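Local coordinates for protein putative secreted endoglycosylceramidase (PDB 6JYZ) that probably hydrolyses O-glycosidic bonds as a secreted glycoside hydrolase family 5 enzyme, an endogalactosylceramidase that is expected to split galactosylceramides into sugar and ceramide, at residues Val260-Ser265 with Asp319-Pro324; Arg345-Met350 with Leu405-Pro410. All coordinates share one frame; numbering follows the deposited sequence.

Contact 1: Val260-Ser265 with Asp319-Pro324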
ATOM      1  N   VAL A 260       8.537   5.233   8.459  1.00 10.11           N
ATOM      2  CA  VAL A 260       7.166   5.696   8.728  1.00 11.26           C
ATOM      3  C   VAL A 260       6.599   6.132   7.396  1.00 10.12           C
ATOM      4  O   VAL A 260       7.087   7.125   6.834  1.00 11.90           O
ATOM      5  CB  VAL A 260       7.171   6.803   9.760  1.00 11.97           C
ATOM      6  CG1 VAL A 260       5.769   7.429   9.731  1.00 13.26           C
ATOM      7  CG2 VAL A 260       7.444   6.163  11.138  1.00 14.25           C
ATOM      8  N   ILE A 261       5.581   5.431   6.919  1.00  9.22           N
ATOM      9  CA  ILE A 261       4.977   5.730   5.631  1.00  9.00           C
ATOM     10  C   ILE A 261       3.705   6.509   5.962  1.00  9.08           C
ATOM     11  O   ILE A 261       2.847   6.053   6.729  1.00  9.79           O
ATOM     12  CB  ILE A 261       4.685   4.399   4.935  1.00  9.38           C
ATOM     13  CG1 ILE A 261       6.044   3.779   4.543  1.00 12.25           C
ATOM     14  CG2 ILE A 261       3.811   4.582   3.711  1.00 11.36           C
ATOM     15  CD1 ILE A 261       5.946   2.282   4.183  1.00 15.87           C
ATOM     16  N   PHE A 262       3.609   7.728   5.424  1.00  8.63           N
ATOM     17  CA  PHE A 262       2.480   8.597   5.768  1.00  8.22           C
ATOM     18  C   PHE A 262       1.848   9.100   4.482  1.00  8.44           C
ATOM     19  O   PHE A 262       2.503   9.250   3.444  1.00  8.76           O
ATOM     20  CB  PHE A 262       2.905   9.762   6.661  1.00  9.36           C
ATOM     21  CG  PHE A 262       3.694  10.811   5.938  1.00  9.02           C
ATOM     22  CD1 PHE A 262       5.067  10.704   5.723  1.00  9.60           C
ATOM     23  CD2 PHE A 262       3.064  11.971   5.446  1.00  9.63           C
ATOM     24  CE1 PHE A 262       5.738  11.676   4.993  1.00  9.66           C
ATOM     25  CE2 PHE A 262       3.751  12.924   4.740  1.00  9.65           C
ATOM     26  CZ  PHE A 262       5.104  12.788   4.506  1.00  9.30           C
ATOM     27  N   GLU A 263       0.529   9.374   4.600  1.00  8.64           N
ATOM     28  CA  GLU A 263      -0.278   9.649   3.413  1.00  9.02           C
ATOM     29  C   GLU A 263      -0.866  11.047   3.473  1.00  9.44           C
ATOM     30  O   GLU A 263      -1.214  11.546   4.563  1.00  9.24           O
ATOM     31  CB  GLU A 263      -1.407   8.628   3.295  1.00  8.69           C
ATOM     32  CG  GLU A 263      -0.836   7.203   3.089  1.00  8.79           C
ATOM     33  CD  GLU A 263      -1.947   6.223   2.942  1.00  9.79           C
ATOM     34  OE1 GLU A 263      -2.971   6.500   2.320  1.00  9.68           O
ATOM     35  OE2 GLU A 263      -1.813   5.066   3.505  1.00 10.02           O
ATOM     36  N   PRO A 264      -1.190  11.670   2.348  1.00  9.08           N
ATOM     37  CA  PRO A 264      -2.126  12.807   2.366  1.00  8.65           C
ATOM     38  C   PRO A 264      -3.518  12.226   2.610  1.00  9.03           C
ATOM     39  O   PRO A 264      -3.737  11.011   2.689  1.00  9.35           O
ATOM     40  CB  PRO A 264      -1.991  13.290   0.897  1.00  9.84           C
ATOM     41  CG  PRO A 264      -1.840  12.013   0.104  1.00  9.52           C
ATOM     42  CD  PRO A 264      -0.929  11.146   0.988  1.00  9.96           C
ATOM     43  N   SER A 265      -4.508  13.105   2.721  1.00  9.44           N
ATOM     44  CA  SER A 265      -5.879  12.663   2.864  1.00  9.32           C
ATOM     45  C   SER A 265      -6.305  11.857   1.637  1.00  8.92           C
ATOM     46  O   SER A 265      -5.685  11.898   0.550  1.00  9.98           O
ATOM     47  CB  SER A 265      -6.888  13.781   3.103  1.00  9.85           C
ATOM     48  OG  SER A 265      -7.449  14.256   1.855  1.00 10.77           O
ATOM     49  N   ASP A 319       9.691  15.908  -2.242  1.00 11.65           N
ATOM     50  CA  ASP A 319      10.886  16.744  -2.101  1.00 12.26           C
ATOM     51  C   ASP A 319      10.697  17.854  -1.086  1.00 12.93           C
ATOM     52  O   ASP A 319      11.635  18.195  -0.363  1.00 14.77           O
ATOM     53  CB  ASP A 319      11.264  17.279  -3.480  1.00 13.86           C
ATOM     54  CG  ASP A 319      12.393  18.292  -3.422  1.00 18.83           C
ATOM     55  OD1 ASP A 319      13.536  17.808  -3.217  1.00 23.98           O
ATOM     56  OD2 ASP A 319      12.098  19.514  -3.479  1.00 20.87           O
ATOM     57  N   TRP A 320       9.484  18.383  -0.964  1.00 12.94           N
ATOM     58  CA  TRP A 320       9.213  19.363   0.079  1.00 12.36           C
ATOM     59  C   TRP A 320       9.445  18.798   1.468  1.00 12.95           C
ATOM     60  O   TRP A 320       9.929  19.471   2.390  1.00 13.60           O
ATOM     61  CB  TRP A 320       7.793  19.919  -0.100  1.00 14.59           C
ATOM     62  CG  TRP A 320       7.372  20.921   0.944  1.00 14.05           C
ATOM     63  CD1 TRP A 320       7.873  22.203   1.049  1.00 17.92           C
ATOM     64  CD2 TRP A 320       6.317  20.758   1.883  1.00 15.10           C
ATOM     65  NE1 TRP A 320       7.149  22.841   2.032  1.00 18.75           N
ATOM     66  CE2 TRP A 320       6.247  21.971   2.606  1.00 16.69           C
ATOM     67  CE3 TRP A 320       5.518  19.680   2.296  1.00 14.94           C
ATOM     68  CZ2 TRP A 320       5.328  22.206   3.636  1.00 18.15           C
ATOM     69  CZ3 TRP A 320       4.584  19.910   3.290  1.00 15.86           C
ATOM     70  CH2 TRP A 320       4.478  21.150   3.946  1.00 18.23           C
ATOM     71  N   TYR A 321       9.090  17.521   1.688  1.00 11.73           N
ATOM     72  CA  TYR A 321       9.337  16.842   2.916  1.00 12.03           C
ATOM     73  C   TYR A 321      10.778  16.372   3.051  1.00 12.82           C
ATOM     74  O   TYR A 321      11.157  15.877   4.133  1.00 15.64           O
ATOM     75  CB  TYR A 321       8.461  15.587   3.080  1.00 12.25           C
ATOM     76  CG  TYR A 321       7.006  15.866   3.295  1.00 11.15           C
ATOM     77  CD1 TYR A 321       6.556  16.319   4.540  1.00 10.95           C
ATOM     78  CD2 TYR A 321       6.098  15.621   2.291  1.00 11.26           C
ATOM     79  CE1 TYR A 321       5.180  16.482   4.770  1.00 10.29           C
ATOM     80  CE2 TYR A 321       4.725  15.810   2.489  1.00 10.41           C
ATOM     81  CZ  TYR A 321       4.303  16.235   3.735  1.00 10.20           C
ATOM     82  OH  TYR A 321       2.942  16.379   3.936  1.00 10.60           O
ATOM     83  N   GLY A 322      11.539  16.435   1.966  1.00 12.88           N
ATOM     84  CA  GLY A 322      12.896  15.860   1.962  1.00 13.90           C
ATOM     85  C   GLY A 322      12.858  14.342   2.082  1.00 12.98           C
ATOM     86  O   GLY A 322      13.848  13.759   2.521  1.00 16.18           O
ATOM     87  N   ALA A 323      11.767  13.717   1.663  1.00 11.71           N
ATOM     88  CA  ALA A 323      11.522  12.306   1.951  1.00 10.51           C
ATOM     89  C   ALA A 323      11.457  11.504   0.659  1.00 10.81           C
ATOM     90  O   ALA A 323      11.048  12.027  -0.386  1.00 10.99           O
ATOM     91  CB  ALA A 323      10.181  12.190   2.645  1.00 12.54           C
ATOM     92  N   PRO A 324      11.666  10.181   0.707  1.00 10.15           N
ATOM     93  CA  PRO A 324      11.350   9.381  -0.469  1.00 10.04           C
ATOM     94  C   PRO A 324       9.860   9.361  -0.761  1.00  9.79           C
ATOM     95  O   PRO A 324       9.025   9.557   0.139  1.00 10.64           O
ATOM     96  CB  PRO A 324      11.781   7.950  -0.025  1.00 10.71           C
ATOM     97  CG  PRO A 324      12.781   8.192   1.113  1.00 11.75           C
ATOM     98  CD  PRO A 324      12.240   9.442   1.845  1.00 10.08           C
TER
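Phe262, at the end of strand 259-262, drives the edge of its ring into the face of Tyr321, on the last turn of helix 307-321. The pair is a T-shaped stack, with ring centroids 4.7 Å apart and planes at 77°. Phe262 CZ sits over the middle of the tyrosine ring, while Phe262 CE2 lies 3.5 Å from Tyr321 CZ, near the hydroxyl end. Phe262 reaches across because its CG lies between the backbone N and the carbonyl carbon (chi1 73°), which turns the ring toward the helix. In the glycoside hydrolase family 5 barrel this joins a central strand to an outer helix, and Phe289 of the neighbouring strand 287-289 meets both rings. Phe262 is buried, whereas the helix side loosens outward: Trp320, whose CE3 lies over the other face of Tyr321, is exposed, as is Gly322. That glycine, with positive phi, closes the helix in a Schellman motif, and its N bonds to Asp319 O at 2.9 Å. The tyrosine hydroxyl has its own partner, the carbonyl oxygen of Pro277. No hydrogen bond joins the two segments, so strand and helix are matched here by aromatic shape and by the weak attraction of C-H groups for a pi face.

Contact 2: Arg345-Met350 with Leu405-Pro410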
ATOM      1  N   ARG A 345       2.588   2.976 -19.007  1.00 11.35           N
ATOM      2  CA  ARG A 345       3.034   4.323 -18.731  1.00 12.19           C
ATOM      3  C   ARG A 345       3.374   4.522 -17.239  1.00 10.81           C
ATOM      4  O   ARG A 345       4.304   5.227 -16.895  1.00 11.31           O
ATOM      5  CB  ARG A 345       1.944   5.363 -19.122  1.00 12.67           C
ATOM      6  CG  ARG A 345       1.857   5.544 -20.647  1.00 16.76           C
ATOM      7  CD  ARG A 345       0.560   6.253 -21.016  1.00 17.76           C
ATOM      8  NE  ARG A 345       0.464   7.579 -20.443  1.00 16.23           N
ATOM      9  CZ  ARG A 345      -0.669   8.241 -20.273  1.00 16.51           C
ATOM     10  NH1 ARG A 345      -1.793   7.697 -20.754  1.00 20.43           N
ATOM     11  NH2 ARG A 345      -0.694   9.462 -19.754  1.00 17.34           N
ATOM     12  N   PHE A 346       2.538   3.899 -16.362  1.00 10.12           N
ATOM     13  CA  PHE A 346       2.809   4.022 -14.932  1.00 10.25           C
ATOM     14  C   PHE A 346       4.160   3.419 -14.521  1.00  9.45           C
ATOM     15  O   PHE A 346       4.915   4.035 -13.828  1.00 10.03           O
ATOM     16  CB  PHE A 346       1.616   3.419 -14.200  1.00 10.48           C
ATOM     17  CG  PHE A 346       1.643   3.768 -12.731  1.00  9.81           C
ATOM     18  CD1 PHE A 346       2.464   3.102 -11.815  1.00 10.17           C
ATOM     19  CD2 PHE A 346       0.832   4.804 -12.249  1.00  9.84           C
ATOM     20  CE1 PHE A 346       2.498   3.445 -10.475  1.00  9.70           C
ATOM     21  CE2 PHE A 346       0.858   5.133 -10.891  1.00 10.04           C
ATOM     22  CZ  PHE A 346       1.700   4.472 -10.022  1.00  9.96           C
ATOM     23  N   VAL A 347       4.364   2.165 -14.983  1.00 10.29           N
ATOM     24  CA  VAL A 347       5.660   1.540 -14.665  1.00 10.30           C
ATOM     25  C   VAL A 347       6.841   2.337 -15.244  1.00 10.64           C
ATOM     26  O   VAL A 347       7.865   2.521 -14.575  1.00 10.65           O
ATOM     27  CB  VAL A 347       5.638   0.068 -15.104  1.00 10.76           C
ATOM     28  CG1 VAL A 347       7.034  -0.558 -14.854  1.00 12.09           C
ATOM     29  CG2 VAL A 347       4.552  -0.694 -14.374  1.00 12.13           C
ATOM     30  N   ASP A 348       6.646   2.849 -16.476  1.00 10.78           N
ATOM     31  CA  ASP A 348       7.696   3.683 -17.034  1.00 11.28           C
ATOM     32  C   ASP A 348       8.011   4.860 -16.153  1.00 11.09           C
ATOM     33  O   ASP A 348       9.168   5.209 -15.968  1.00 11.55           O
ATOM     34  CB  ASP A 348       7.309   4.241 -18.414  1.00 12.83           C
ATOM     35  CG  ASP A 348       7.197   3.236 -19.563  1.00 15.49           C
ATOM     36  OD1 ASP A 348       7.501   2.038 -19.399  1.00 14.94           O
ATOM     37  OD2 ASP A 348       6.657   3.687 -20.652  1.00 17.51           O
ATOM     38  N   ALA A 349       6.953   5.493 -15.585  1.00 10.89           N
ATOM     39  CA  ALA A 349       7.191   6.653 -14.739  1.00 10.74           C
ATOM     40  C   ALA A 349       7.813   6.251 -13.376  1.00  9.36           C
ATOM     41  O   ALA A 349       8.631   6.981 -12.842  1.00 10.61           O
ATOM     42  CB  ALA A 349       5.850   7.360 -14.539  1.00 12.38           C
ATOM     43  N   MET A 350       7.439   5.048 -12.848  1.00  9.74           N
ATOM     44  CA  MET A 350       8.154   4.572 -11.657  1.00  9.68           C
ATOM     45  C   MET A 350       9.658   4.461 -11.902  1.00 10.03           C
ATOM     46  O   MET A 350      10.446   4.684 -11.009  1.00 10.72           O
ATOM     47  CB  MET A 350       7.614   3.226 -11.158  1.00 11.20           C
ATOM     48  CG  MET A 350       6.107   3.308 -10.757  1.00 11.77           C
ATOM     49  SD  MET A 350       5.522   1.550 -10.317  1.00 16.94           S
ATOM     50  CE  MET A 350       5.972   1.973  -8.943  1.00  8.58           C
ATOM     51  N   LEU A 405       3.341  -5.631 -14.518  1.00 12.19           N
ATOM     52  CA  LEU A 405       3.771  -5.649 -13.136  1.00 12.36           C
ATOM     53  C   LEU A 405       5.010  -6.495 -12.909  1.00 12.18           C
ATOM     54  O   LEU A 405       5.766  -6.292 -11.987  1.00 13.29           O
ATOM     55  CB  LEU A 405       2.648  -6.146 -12.228  1.00 12.26           C
ATOM     56  CG  LEU A 405       1.355  -5.315 -12.271  1.00 12.80           C
ATOM     57  CD1 LEU A 405       0.361  -5.901 -11.276  1.00 15.08           C
ATOM     58  CD2 LEU A 405       1.608  -3.839 -12.003  1.00 14.54           C
ATOM     59  N   ALA A 406       5.238  -7.489 -13.798  1.00 12.49           N
ATOM     60  CA  ALA A 406       6.390  -8.385 -13.680  1.00 12.83           C
ATOM     61  C   ALA A 406       7.650  -7.826 -14.359  1.00 11.55           C
ATOM     62  O   ALA A 406       8.663  -8.549 -14.389  1.00 12.09           O
ATOM     63  CB  ALA A 406       6.039  -9.754 -14.240  1.00 13.93           C
ATOM     64  N   ARG A 407       7.597  -6.636 -14.906  1.00 11.00           N
ATOM     65  CA  ARG A 407       8.742  -6.121 -15.654  1.00 11.29           C
ATOM     66  C   ARG A 407      10.013  -6.116 -14.840  1.00 11.41           C
ATOM     67  O   ARG A 407      10.053  -5.888 -13.623  1.00 12.18           O
ATOM     68  CB  ARG A 407       8.456  -4.730 -16.210  1.00 11.61           C
ATOM     69  CG  ARG A 407       7.574  -4.812 -17.466  1.00 12.26           C
ATOM     70  CD  ARG A 407       6.929  -3.490 -17.867  1.00 14.33           C
ATOM     71  NE  ARG A 407       7.905  -2.435 -18.006  1.00 14.13           N
ATOM     72  CZ  ARG A 407       7.623  -1.132 -18.275  1.00 13.10           C
ATOM     73  NH1 ARG A 407       6.364  -0.785 -18.542  1.00 14.66           N
ATOM     74  NH2 ARG A 407       8.589  -0.237 -18.183  1.00 16.23           N
ATOM     75  N   ALA A 408      11.147  -6.327 -15.528  1.00 11.56           N
ATOM     76  CA  ALA A 408      12.463  -6.363 -14.926  1.00 10.88           C
ATOM     77  C   ALA A 408      12.753  -5.081 -14.152  1.00 10.34           C
ATOM     78  O   ALA A 408      12.399  -3.946 -14.609  1.00 11.72           O
ATOM     79  CB  ALA A 408      13.517  -6.526 -16.060  1.00 11.39           C
ATOM     80  N   TYR A 409      13.464  -5.186 -13.033  1.00 10.24           N
ATOM     81  CA  TYR A 409      13.916  -4.013 -12.295  1.00  9.52           C
ATOM     82  C   TYR A 409      15.047  -4.385 -11.361  1.00  9.89           C
ATOM     83  O   TYR A 409      15.122  -5.540 -10.920  1.00 10.59           O
ATOM     84  CB  TYR A 409      12.760  -3.338 -11.478  1.00 10.37           C
ATOM     85  CG  TYR A 409      12.262  -4.123 -10.268  1.00  9.44           C
ATOM     86  CD1 TYR A 409      11.544  -5.286 -10.441  1.00 10.94           C
ATOM     87  CD2 TYR A 409      12.566  -3.694  -8.999  1.00 10.18           C
ATOM     88  CE1 TYR A 409      11.111  -6.046  -9.345  1.00 11.17           C
ATOM     89  CE2 TYR A 409      12.119  -4.426  -7.890  1.00 10.52           C
ATOM     90  CZ  TYR A 409      11.426  -5.601  -8.076  1.00 10.71           C
ATOM     91  OH  TYR A 409      10.985  -6.301  -6.958  1.00 11.99           O
ATOM     92  N   PRO A 410      15.857  -3.430 -10.949  1.00  9.67           N
ATOM     93  CA  PRO A 410      16.866  -3.660  -9.906  1.00 10.84           C
ATOM     94  C   PRO A 410      16.194  -3.580  -8.533  1.00 11.38           C
ATOM     95  O   PRO A 410      15.632  -2.519  -8.157  1.00 11.48           O
ATOM     96  CB  PRO A 410      17.890  -2.530 -10.102  1.00 11.35           C
ATOM     97  CG  PRO A 410      17.036  -1.390 -10.712  1.00 10.87           C
ATOM     98  CD  PRO A 410      15.983  -2.060 -11.559  1.00 10.60           C
TER
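Between helix 336-353 and the chain that leaves helix 399-405 for strand 409-414, the backbones keep their distance, the nearest CA atoms being those of Val347 and Leu405, 7.6 Å apart. Arg407 bridges the interval. Its guanidinium lies flat against Val347, whose CG1 stands over the centre of one face, 3.5 Å from Arg407 CZ; with CG1 anti to the backbone N (chi1 176°), this methyl is the branch that touches. At the edge of the same group waits Asp348. Arg407 NH2 donates to Asp348 OD1 at 2.8 Å, nearly in the guanidinium plane, and Arg407 NH1 adds a weak bond to the same oxygen at 3.2 Å. This salt bridge is forked on one carboxylate oxygen, and the two planes stand 63° apart. The contact ties an outer helix of the family 5 catalytic barrel to the chain entering the C-terminal beta-rich region, and Ala406 O in that link accepts a bond from Trp435 NE1 of strand 431-437. A leucine in place of Arg407 would probably leave Asp348 without its positive mate and lose the flat cover over Val347. Gln404 OE1 takes a further bond from Arg407 NH1, helping to fix the turn of the guanidinium, while Thr421 touches both charged side chains. Val347 itself is buried and also packs on Trp330, a residue of barrel strand 326-330.

How the contacts relate
The two contacts follow each other along the chain, contact 1 closing at Pro324 before contact 2 opens at Arg345. Their centres lie 21 Å apart and their nearest atoms about 11 Å, so they do not touch. What connects them is the barrel: strand 326-330 follows directly on contact 1 and leads to helix 336-353, which carries one side of contact 2. Helix 307-321 ends in the first contact, and Phe311 on it packs against Ala349 and Met350 of the second. Contact 1 thus lies wholly within the catalytic barrel, between strand and helix, while contact 2 joins the barrel's outer surface to the chain that enters the C-terminal strands.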